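Local coordinates for response regulator aspartate phosphatase I (Bacillus subtilis subsp. subtilis, PDB 4I1A), which dephosphorylates the sporulation phosphotransferase Spo0F and activates the mobile element ICEBs1 by inactivating its repressor ImmR, at residues Y112-R115 with R116-L119; S197-Y200 with E201-L204; D298-Y301 with S302-K306; F325-L328 with A329-M333. All coordinates share one frame; numbering follows the deposited sequence.

Overall arrangement
All four contacts are local, each made within one continuous run of chain at or near a helix end, and they follow one another in series through the all-helical chain of RapI. Contact 1 ends helix 102-115, contact 2 starts helix 200-215, contact 3 starts helix 299-313 and contact 4 ends helix 318-330. Contacts 3 and 4 alone touch: their centres are 11 Å apart, Tyr327 OH lies 3.0 Å from Lys299 CB, and Glu300 CD lies 3.5 Å from Met333 CE. The other pairs of centres are 24 to 29 Å apart, and contacts 2 and 3 fall on opposite sides of the centre of the chain.

Contact 1 (Y112-R115 with R116-L119); sequences YEFR and RKEL
Arg116 CD lies over one face of the Tyr112 ring, 4.0 Å from its centroid and 22° off the normal, a CH-pi contact. Lys117 NZ sits over a face of the Phe114 ring, 4.2 Å from that centroid and 17° off the normal, a cation-pi contact. Both basic side chains fold back over the end of helix 102-115, which closes in a Schellman motif. Lys117, at positive phi, is its C-prime residue: Glu118 N bonds to Glu113 O, and Lys117 N makes a weaker bond to Phe114 O. One face of the Arg116 guanidinium receives Glu113 OE2, 3.2 Å from NE; because the oxygen stands well out of the plane, this salt bridge rests on charge, with no N-H aimed at it. Arg116 NH1 also makes a weak, bent bond to Tyr112 OH, the ring and guanidinium planes being 55° apart. Leu119 CD2 approaches Phe114 CD1 obliquely at 3.7 Å, and Tyr151 and Val152 of helix 139-155 add to the packing around Phe114. The Lys117 chain bends at chi2 and chi4, curling its amino group back onto the last turn of the helix, where carbonyl oxygens gather. There NZ is hydrogen-bonded to Phe114 O at 2.5 Å, a short distance, with Arg115 O a weak second acceptor 3.4 Å from NZ.

Contact 2 (S197-Y200 with E201-L204); sequences SLEY and ERAL
The first turn of helix 200-215 begins here with Glu199 at the N-cap, within a unit predicted to be the third tetratricopeptide repeat, and the main chain and side chain of Glu199 both meet Arg202. Just before it, Leu198 at positive phi is the C-prime residue of the Schellman motif that ends helix 180-196, so one helix finishes and the next starts within a few residues. Glu199 O accepts from Ala203 N at 3.0 Å, and more weakly from Arg202 N. Tyr200 O takes the next bond of the helix, from Leu204 N at 2.9 Å. Beside this backbone ladder the side chains of Glu199 and Arg202 run alongside each other, pointing the same way. Glu199 bends at chi2 (-73°), whereas Arg202 is extended from CG to NE, which brings carboxylate oxygen OE2 to the edge of the guanidinium, in its plane. OE2 is 3.6 Å from Arg202 NE, a long salt bridge, and 3.5 Å from Arg202 CD, so the carboxylate also rests against the aliphatic part of the arginine. The carboxylate plane itself is turned 76° from the guanidinium. Ala203 CB packs 3.5 Å from Glu199 O. In the fold, Ala203 and Arg202 lean on Leu194 of the preceding helix 180-196, while Leu204 meets Ile230, Cys233 and Tyr234 of helix 220-236, and Tyr200 bridges the two through Ile195 and Glu236.

Contact 3 (D298-Y301 with S302-K306); sequences DKEY and SAKFK
Glu300 runs extended beyond a CG set anti to the backbone N (chi1 164°), and Lys304, also extended, turns its CG beside its own N (chi1 -72°); one helical turn apart, the two chains converge at their ends. There Lys304 NZ meets Glu300 OE1 in a hydrogen-bonded salt bridge modelled as very short. On its way the lysine crosses the Tyr301 ring, CD 4.1 Å from the centroid and 22° off the normal, a CH-pi contact, with NZ above the same ring in a cation-pi contact. The start of helix 299-313 is capped by Asp298, whose OD1 accepts a weak bond from Tyr301 N at 3.4 Å. Phe305 N donates to Tyr301 O, its ring atom CD2 lies 3.1 Å from that oxygen, and CE2 packs on Tyr301 CB at 4.3 Å. With an alanine in place of Phe305, Tyr301 CB is likely to lose that cover and Phe267 its edge-to-face partner. Around this turn, predicted to belong to the fifth tetratricopeptide repeat, Tyr301 and Phe305 face helix 261-275, Lys304 NZ has a second salt-bridge partner in Asp336 of helix 334-351, and Ala303 rests on Tyr327 of helix 318-330.

Contact 4 (F325-L328 with A329-M333); sequences FSYL and ASRKM
Tyr327 and Arg331 carry this contact at the end of helix 318-330. Chi1 of Tyr327 (174°) swings CG away from the backbone N and beside the carbonyl carbon, laying the ring along the chain toward Arg331. With Arg331 bent at chi2 (-49°), the arginine rises past that ring, placing CG over a face, 3.9 Å from the centroid, as a CH-pi contact. Its guanidinium then takes Tyr327 CE1 over its centre, 3.4 Å above the plane, although ring and guanidinium planes stand 53° apart, so the groups meet at a slant and not as a parallel stack. Ser330 keeps OG between its own N and carbonyl carbon, where OG bonds to Tyr327 O at 2.7 Å. Leu328 CD2 touches Met333 SD at 3.8 Å. Lys332, at positive phi, is the C-prime residue of a Schellman motif: Met333 N bonds to Leu328 O at 3.1 Å and Lys332 N to Ala329 O. Leu328 O also accepts from Arg331 N, which reaches it from the other face of the carbonyl plane. Replacing Tyr327 by an alanine would probably leave the Arg331 CG and guanidinium without the ring they lie against, and the arginine chain freer to turn. Arg331 NH2 lies close to Lys299 NZ, two like charges that would probably disfavour each other, while CG and the guanidinium lie against the aromatic ring and two main-chain donors grip Leu328 O.

Contact 1 (Y112-R115 with R116-L119)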
loop_
_atom_site.group_PDB
_atom_site.type_symbol
_atom_site.label_atom_id
_atom_site.label_comp_id
_atom_site.label_asym_id
_atom_site.label_seq_id
_atom_site.Cartn_x
_atom_site.Cartn_y
_atom_site.Cartn_z
ATOM N N TYR A 112 -22.355 5.224 -0.607
ATOM C CA TYR A 112 -22.573 6.644 -0.823
ATOM C C TYR A 112 -21.778 7.463 0.186
ATOM O O TYR A 112 -20.995 8.336 -0.193
ATOM C CB TYR A 112 -24.070 6.938 -0.706
ATOM C CG TYR A 112 -24.454 8.389 -0.567
ATOM C CD1 TYR A 112 -24.296 9.272 -1.625
ATOM C CD2 TYR A 112 -25.020 8.868 0.608
ATOM C CE1 TYR A 112 -24.668 10.599 -1.511
ATOM C CE2 TYR A 112 -25.396 10.195 0.735
ATOM C CZ TYR A 112 -25.218 11.055 -0.329
ATOM O OH TYR A 112 -25.588 12.379 -0.220
ATOM N N GLU A 113 -21.969 7.167 1.468
ATOM C CA GLU A 113 -21.271 7.898 2.522
ATOM C C GLU A 113 -19.766 7.654 2.498
ATOM O O GLU A 113 -18.986 8.505 2.925
ATOM C CB GLU A 113 -21.837 7.547 3.901
ATOM C CG GLU A 113 -23.297 7.917 4.094
ATOM C CD GLU A 113 -23.514 9.403 4.320
ATOM O OE1 GLU A 113 -24.239 9.749 5.275
ATOM O OE2 GLU A 113 -22.978 10.222 3.545
ATOM N N PHE A 114 -19.360 6.488 2.007
ATOM C CA PHE A 114 -17.943 6.193 1.905
ATOM C C PHE A 114 -17.316 7.091 0.841
ATOM O O PHE A 114 -16.185 7.559 0.993
ATOM C CB PHE A 114 -17.702 4.715 1.587
ATOM C CG PHE A 114 -16.248 4.350 1.517
ATOM C CD1 PHE A 114 -15.470 4.309 2.667
ATOM C CD2 PHE A 114 -15.647 4.071 0.301
ATOM C CE1 PHE A 114 -14.119 3.987 2.609
ATOM C CE2 PHE A 114 -14.296 3.748 0.233
ATOM C CZ PHE A 114 -13.532 3.704 1.392
ATOM N N ARG A 115 -18.070 7.333 -0.229
ATOM C CA ARG A 115 -17.640 8.215 -1.308
ATOM C C ARG A 115 -17.321 9.614 -0.786
ATOM O O ARG A 115 -16.262 10.170 -1.082
ATOM C CB ARG A 115 -18.710 8.283 -2.403
ATOM C CG ARG A 115 -18.396 9.265 -3.517
ATOM C CD ARG A 115 -17.138 8.866 -4.273
ATOM N NE ARG A 115 -16.677 9.937 -5.149
ATOM C CZ ARG A 115 -15.775 10.849 -4.802
ATOM N NH1 ARG A 115 -15.225 10.816 -3.594
ATOM N NH2 ARG A 115 -15.416 11.792 -5.664
ATOM N N ARG A 116 -18.229 10.174 0.006
ATOM C CA ARG A 116 -17.995 11.478 0.616
ATOM C C ARG A 116 -17.149 11.347 1.877
ATOM O O ARG A 116 -16.953 12.318 2.608
ATOM C CB ARG A 116 -19.318 12.178 0.924
ATOM C CG ARG A 116 -20.539 11.273 0.844
ATOM C CD ARG A 116 -21.831 12.082 0.886
ATOM N NE ARG A 116 -21.964 12.848 2.124
ATOM C CZ ARG A 116 -22.913 13.755 2.346
ATOM N NH1 ARG A 116 -23.819 14.018 1.411
ATOM N NH2 ARG A 116 -22.955 14.405 3.502
ATOM N N LYS A 117 -16.659 10.133 2.121
ATOM C CA LYS A 117 -15.731 9.842 3.217
ATOM C C LYS A 117 -16.289 10.130 4.609
ATOM O O LYS A 117 -15.538 10.394 5.551
ATOM C CB LYS A 117 -14.385 10.543 3.000
ATOM C CG LYS A 117 -13.607 9.994 1.811
ATOM C CD LYS A 117 -13.196 8.548 2.053
ATOM C CE LYS A 117 -12.806 7.854 0.757
ATOM N NZ LYS A 117 -13.948 7.790 -0.200
ATOM N N GLU A 118 -17.610 10.078 4.731
ATOM C CA GLU A 118 -18.242 10.051 6.043
ATOM C C GLU A 118 -18.211 8.610 6.556
ATOM O O GLU A 118 -19.173 7.857 6.399
ATOM C CB GLU A 118 -19.674 10.583 5.964
ATOM C CG GLU A 118 -19.756 12.054 5.594
ATOM C CD GLU A 118 -19.029 12.945 6.585
ATOM O OE1 GLU A 118 -18.047 13.606 6.183
ATOM O OE2 GLU A 118 -19.443 12.987 7.763
ATOM N N LEU A 119 -17.087 8.237 7.161
ATOM C CA LEU A 119 -16.799 6.843 7.490
ATOM C C LEU A 119 -17.732 6.248 8.543
ATOM O O LEU A 119 -18.126 5.074 8.446
ATOM C CB LEU A 119 -15.341 6.703 7.929
ATOM C CG LEU A 119 -14.356 7.231 6.884
ATOM C CD1 LEU A 119 -12.927 7.251 7.418
ATOM C CD2 LEU A 119 -14.455 6.408 5.603
#

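Contact 2 (S197-Y200 with E201-L204)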
loop_
_atom_site.group_PDB
_atom_site.type_symbol
_atom_site.label_atom_id
_atom_site.label_comp_id
_atom_site.label_asym_id
_atom_site.label_seq_id
_atom_site.Cartn_x
_atom_site.Cartn_y
_atom_site.Cartn_z
ATOM N N SER A 197 -0.260 -5.248 10.034
ATOM C CA SER A 197 0.110 -5.964 11.249
ATOM C C SER A 197 1.563 -6.430 11.208
ATOM O O SER A 197 1.980 -7.221 12.058
ATOM C CB SER A 197 -0.775 -7.202 11.455
ATOM O OG SER A 197 -2.143 -6.874 11.500
ATOM N N LEU A 198 2.311 -5.975 10.204
ATOM C CA LEU A 198 3.710 -6.376 10.005
ATOM C C LEU A 198 3.883 -7.879 9.816
ATOM O O LEU A 198 4.944 -8.436 10.119
ATOM C CB LEU A 198 4.595 -5.901 11.161
ATOM C CG LEU A 198 4.456 -4.448 11.612
ATOM C CD1 LEU A 198 5.534 -4.144 12.627
ATOM C CD2 LEU A 198 4.505 -3.476 10.437
ATOM N N GLU A 199 2.834 -8.538 9.333
ATOM C CA GLU A 199 2.914 -9.959 9.001
ATOM C C GLU A 199 3.289 -10.117 7.530
ATOM O O GLU A 199 2.495 -10.615 6.729
ATOM C CB GLU A 199 1.581 -10.642 9.283
ATOM C CG GLU A 199 1.241 -10.762 10.758
ATOM C CD GLU A 199 2.081 -11.820 11.469
ATOM O OE1 GLU A 199 2.075 -11.852 12.720
ATOM O OE2 GLU A 199 2.743 -12.625 10.780
ATOM N N TYR A 200 4.504 -9.702 7.183
ATOM C CA TYR A 200 4.912 -9.620 5.784
ATOM C C TYR A 200 5.058 -10.971 5.102
ATOM O O TYR A 200 4.845 -11.092 3.896
ATOM C CB TYR A 200 6.185 -8.773 5.637
ATOM C CG TYR A 200 5.935 -7.291 5.877
ATOM C CD1 TYR A 200 5.381 -6.491 4.884
ATOM C CD2 TYR A 200 6.246 -6.697 7.097
ATOM C CE1 TYR A 200 5.143 -5.141 5.097
ATOM C CE2 TYR A 200 6.011 -5.346 7.321
ATOM C CZ TYR A 200 5.466 -4.570 6.317
ATOM O OH TYR A 200 5.238 -3.220 6.528
ATOM N N GLU A 201 5.406 -11.987 5.876
ATOM C CA GLU A 201 5.521 -13.335 5.340
ATOM C C GLU A 201 4.144 -13.871 4.932
ATOM O O GLU A 201 3.991 -14.521 3.895
ATOM C CB GLU A 201 6.162 -14.248 6.387
ATOM C CG GLU A 201 7.122 -15.273 5.822
ATOM C CD GLU A 201 8.247 -15.583 6.787
ATOM O OE1 GLU A 201 8.809 -14.621 7.360
ATOM O OE2 GLU A 201 8.562 -16.781 6.979
ATOM N N ARG A 202 3.139 -13.593 5.755
ATOM C CA ARG A 202 1.790 -14.077 5.489
ATOM C C ARG A 202 1.153 -13.311 4.334
ATOM O O ARG A 202 0.410 -13.885 3.521
ATOM C CB ARG A 202 0.932 -13.992 6.752
ATOM C CG ARG A 202 1.360 -14.964 7.844
ATOM C CD ARG A 202 0.515 -14.786 9.096
ATOM N NE ARG A 202 0.934 -15.654 10.193
ATOM C CZ ARG A 202 0.394 -16.844 10.449
ATOM N NH1 ARG A 202 -0.585 -17.309 9.677
ATOM N NH2 ARG A 202 0.827 -17.567 11.478
ATOM N N ALA A 203 1.470 -12.020 4.270
ATOM C CA ALA A 203 1.013 -11.150 3.193
ATOM C C ALA A 203 1.632 -11.555 1.848
ATOM O O ALA A 203 0.969 -11.515 0.812
ATOM C CB ALA A 203 1.319 -9.702 3.518
ATOM N N LEU A 204 2.897 -11.960 1.867
ATOM C CA LEU A 204 3.528 -12.494 0.667
ATOM C C LEU A 204 2.813 -13.755 0.150
ATOM O O LEU A 204 2.644 -13.930 -1.061
ATOM C CB LEU A 204 5.015 -12.781 0.915
ATOM C CG LEU A 204 5.739 -13.426 -0.272
ATOM C CD1 LEU A 204 5.908 -12.430 -1.426
ATOM C CD2 LEU A 204 7.072 -14.029 0.144
#

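Contact 3 (D298-Y301 with S302-K306)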
loop_
_atom_site.group_PDB
_atom_site.type_symbol
_atom_site.label_atom_id
_atom_site.label_comp_id
_atom_site.label_asym_id
_atom_site.label_seq_id
_atom_site.Cartn_x
_atom_site.Cartn_y
_atom_site.Cartn_z
ATOM N N ASP A 298 2.992 14.500 -8.949
ATOM C CA ASP A 298 2.927 13.626 -7.801
ATOM C C ASP A 298 3.826 14.197 -6.709
ATOM O O ASP A 298 4.958 13.754 -6.526
ATOM C CB ASP A 298 3.368 12.217 -8.196
ATOM C CG ASP A 298 2.784 11.154 -7.292
ATOM O OD1 ASP A 298 2.705 11.392 -6.060
ATOM O OD2 ASP A 298 2.394 10.087 -7.820
ATOM N N LYS A 299 3.307 15.182 -5.983
ATOM C CA LYS A 299 4.082 15.891 -4.971
ATOM C C LYS A 299 4.538 14.960 -3.850
ATOM O O LYS A 299 5.596 15.167 -3.249
ATOM C CB LYS A 299 3.266 17.055 -4.419
ATOM C CG LYS A 299 2.073 17.405 -5.291
ATOM C CD LYS A 299 0.764 17.415 -4.508
ATOM C CE LYS A 299 0.407 18.817 -4.024
ATOM N NZ LYS A 299 -0.833 18.831 -3.189
ATOM N N GLU A 300 3.762 13.911 -3.591
ATOM C CA GLU A 300 4.129 12.950 -2.551
ATOM C C GLU A 300 5.394 12.156 -2.897
ATOM O O GLU A 300 6.285 12.010 -2.061
ATOM C CB GLU A 300 2.970 11.993 -2.243
ATOM C CG GLU A 300 3.377 10.744 -1.472
ATOM C CD GLU A 300 2.377 9.604 -1.624
ATOM O OE1 GLU A 300 2.629 8.499 -1.083
ATOM O OE2 GLU A 300 1.334 9.819 -2.282
ATOM N N TYR A 301 5.477 11.627 -4.116
ATOM C CA TYR A 301 6.649 10.833 -4.457
ATOM C C TYR A 301 7.844 11.728 -4.774
ATOM O O TYR A 301 9.004 11.340 -4.590
ATOM C CB TYR A 301 6.343 9.800 -5.545
ATOM C CG TYR A 301 5.775 8.554 -4.916
ATOM C CD1 TYR A 301 6.612 7.584 -4.374
ATOM C CD2 TYR A 301 4.405 8.381 -4.788
ATOM C CE1 TYR A 301 6.098 6.464 -3.759
ATOM C CE2 TYR A 301 3.882 7.271 -4.174
ATOM C CZ TYR A 301 4.727 6.313 -3.664
ATOM O OH TYR A 301 4.189 5.204 -3.059
ATOM N N SER A 302 7.542 12.947 -5.202
ATOM C CA SER A 302 8.566 13.966 -5.392
ATOM C C SER A 302 9.303 14.216 -4.072
ATOM O O SER A 302 10.525 14.239 -4.031
ATOM C CB SER A 302 7.935 15.246 -5.935
ATOM O OG SER A 302 8.888 16.285 -6.015
ATOM N N ALA A 303 8.551 14.362 -2.986
ATOM C CA ALA A 303 9.146 14.482 -1.658
ATOM C C ALA A 303 9.858 13.186 -1.251
ATOM O O ALA A 303 10.942 13.207 -0.649
ATOM C CB ALA A 303 8.088 14.870 -0.629
ATOM N N LYS A 304 9.267 12.051 -1.594
ATOM C CA LYS A 304 9.892 10.789 -1.240
ATOM C C LYS A 304 11.207 10.544 -1.988
ATOM O O LYS A 304 12.185 10.093 -1.384
ATOM C CB LYS A 304 8.903 9.624 -1.394
ATOM C CG LYS A 304 7.821 9.619 -0.305
ATOM C CD LYS A 304 6.683 8.650 -0.616
ATOM C CE LYS A 304 5.757 8.534 0.600
ATOM N NZ LYS A 304 4.461 7.872 0.295
ATOM N N PHE A 305 11.240 10.835 -3.291
ATOM C CA PHE A 305 12.512 10.776 -4.033
ATOM C C PHE A 305 13.573 11.706 -3.436
ATOM O O PHE A 305 14.749 11.348 -3.368
ATOM C CB PHE A 305 12.320 11.035 -5.530
ATOM C CG PHE A 305 11.839 9.831 -6.286
ATOM C CD1 PHE A 305 12.684 8.744 -6.497
ATOM C CD2 PHE A 305 10.530 9.759 -6.752
ATOM C CE1 PHE A 305 12.235 7.612 -7.180
ATOM C CE2 PHE A 305 10.078 8.630 -7.439
ATOM C CZ PHE A 305 10.932 7.562 -7.657
ATOM N N LYS A 306 13.144 12.862 -2.933
ATOM C CA LYS A 306 14.065 13.778 -2.249
ATOM C C LYS A 306 14.724 13.174 -1.002
ATOM O O LYS A 306 15.857 13.533 -0.657
ATOM C CB LYS A 306 13.400 15.122 -1.917
ATOM C CG LYS A 306 12.924 15.907 -3.142
ATOM C CD LYS A 306 13.944 15.864 -4.295
ATOM C CE LYS A 306 13.283 16.069 -5.676
ATOM N NZ LYS A 306 12.267 15.005 -6.020
#

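Contact 4 (F325-L328 with A329-M333)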
loop_
_atom_site.group_PDB
_atom_site.type_symbol
_atom_site.label_atom_id
_atom_site.label_comp_id
_atom_site.label_asym_id
_atom_site.label_seq_id
_atom_site.Cartn_x
_atom_site.Cartn_y
_atom_site.Cartn_z
ATOM N N PHE A 325 10.399 15.637 4.664
ATOM C CA PHE A 325 9.561 15.281 5.821
ATOM C C PHE A 325 8.645 16.419 6.229
ATOM O O PHE A 325 7.522 16.192 6.660
ATOM C CB PHE A 325 10.395 14.801 7.035
ATOM C CG PHE A 325 10.815 13.353 6.934
ATOM C CD1 PHE A 325 9.873 12.340 7.011
ATOM C CD2 PHE A 325 12.139 13.006 6.737
ATOM C CE1 PHE A 325 10.247 11.009 6.900
ATOM C CE2 PHE A 325 12.518 11.681 6.629
ATOM C CZ PHE A 325 11.571 10.681 6.707
ATOM N N SER A 326 9.132 17.643 6.101
ATOM C CA SER A 326 8.281 18.804 6.299
ATOM C C SER A 326 7.112 18.747 5.323
ATOM O O SER A 326 5.969 18.969 5.712
ATOM C CB SER A 326 9.059 20.109 6.078
ATOM O OG SER A 326 9.973 20.363 7.124
ATOM N N TYR A 327 7.389 18.446 4.054
ATOM C CA TYR A 327 6.308 18.449 3.077
ATOM C C TYR A 327 5.279 17.387 3.433
ATOM O O TYR A 327 4.075 17.662 3.467
ATOM C CB TYR A 327 6.779 18.253 1.626
ATOM C CG TYR A 327 5.576 18.120 0.715
ATOM C CD1 TYR A 327 4.913 19.254 0.237
ATOM C CD2 TYR A 327 5.058 16.866 0.386
ATOM C CE1 TYR A 327 3.788 19.142 -0.569
ATOM C CE2 TYR A 327 3.935 16.743 -0.419
ATOM C CZ TYR A 327 3.305 17.878 -0.891
ATOM O OH TYR A 327 2.184 17.738 -1.676
ATOM N N LEU A 328 5.767 16.177 3.691
ATOM C CA LEU A 328 4.900 15.049 4.028
ATOM C C LEU A 328 4.066 15.328 5.274
ATOM O O LEU A 328 2.848 15.140 5.266
ATOM C CB LEU A 328 5.725 13.782 4.213
ATOM C CG LEU A 328 6.318 13.229 2.918
ATOM C CD1 LEU A 328 7.260 12.058 3.186
ATOM C CD2 LEU A 328 5.200 12.834 1.948
ATOM N N ALA A 329 4.723 15.794 6.330
ATOM C CA ALA A 329 4.041 16.146 7.573
ATOM C C ALA A 329 2.983 17.227 7.359
ATOM O O ALA A 329 1.906 17.170 7.947
ATOM C CB ALA A 329 5.051 16.586 8.644
ATOM N N SER A 330 3.280 18.209 6.514
ATOM C CA SER A 330 2.320 19.286 6.275
ATOM C C SER A 330 1.083 18.744 5.570
ATOM O O SER A 330 0.003 19.317 5.669
ATOM C CB SER A 330 2.940 20.405 5.440
ATOM O OG SER A 330 3.024 20.016 4.082
ATOM N N ARG A 331 1.246 17.628 4.866
ATOM C CA ARG A 331 0.135 17.009 4.149
ATOM C C ARG A 331 -0.590 15.970 5.002
ATOM O O ARG A 331 -1.436 15.229 4.494
ATOM C CB ARG A 331 0.626 16.356 2.847
ATOM C CG ARG A 331 1.063 17.342 1.746
ATOM C CD ARG A 331 0.033 18.425 1.508
ATOM N NE ARG A 331 0.214 19.105 0.221
ATOM C CZ ARG A 331 0.682 20.344 0.070
ATOM N NH1 ARG A 331 1.029 21.064 1.129
ATOM N NH2 ARG A 331 0.803 20.865 -1.144
ATOM N N LYS A 332 -0.247 15.920 6.292
ATOM C CA LYS A 332 -0.826 14.956 7.234
ATOM C C LYS A 332 -0.548 13.498 6.870
ATOM O O LYS A 332 -1.334 12.614 7.201
ATOM C CB LYS A 332 -2.338 15.146 7.377
ATOM C CG LYS A 332 -2.808 16.584 7.467
ATOM C CD LYS A 332 -2.012 17.394 8.464
ATOM C CE LYS A 332 -2.564 18.805 8.523
ATOM N NZ LYS A 332 -1.723 19.698 9.353
ATOM N N MET A 333 0.560 13.245 6.185
ATOM C CA MET A 333 0.938 11.877 5.830
ATOM C C MET A 333 1.881 11.267 6.885
ATOM O O MET A 333 3.051 10.965 6.634
ATOM C CB MET A 333 1.547 11.858 4.428
ATOM C CG MET A 333 0.708 12.651 3.426
ATOM S SD MET A 333 1.367 12.613 1.742
ATOM C CE MET A 333 0.987 10.917 1.299
#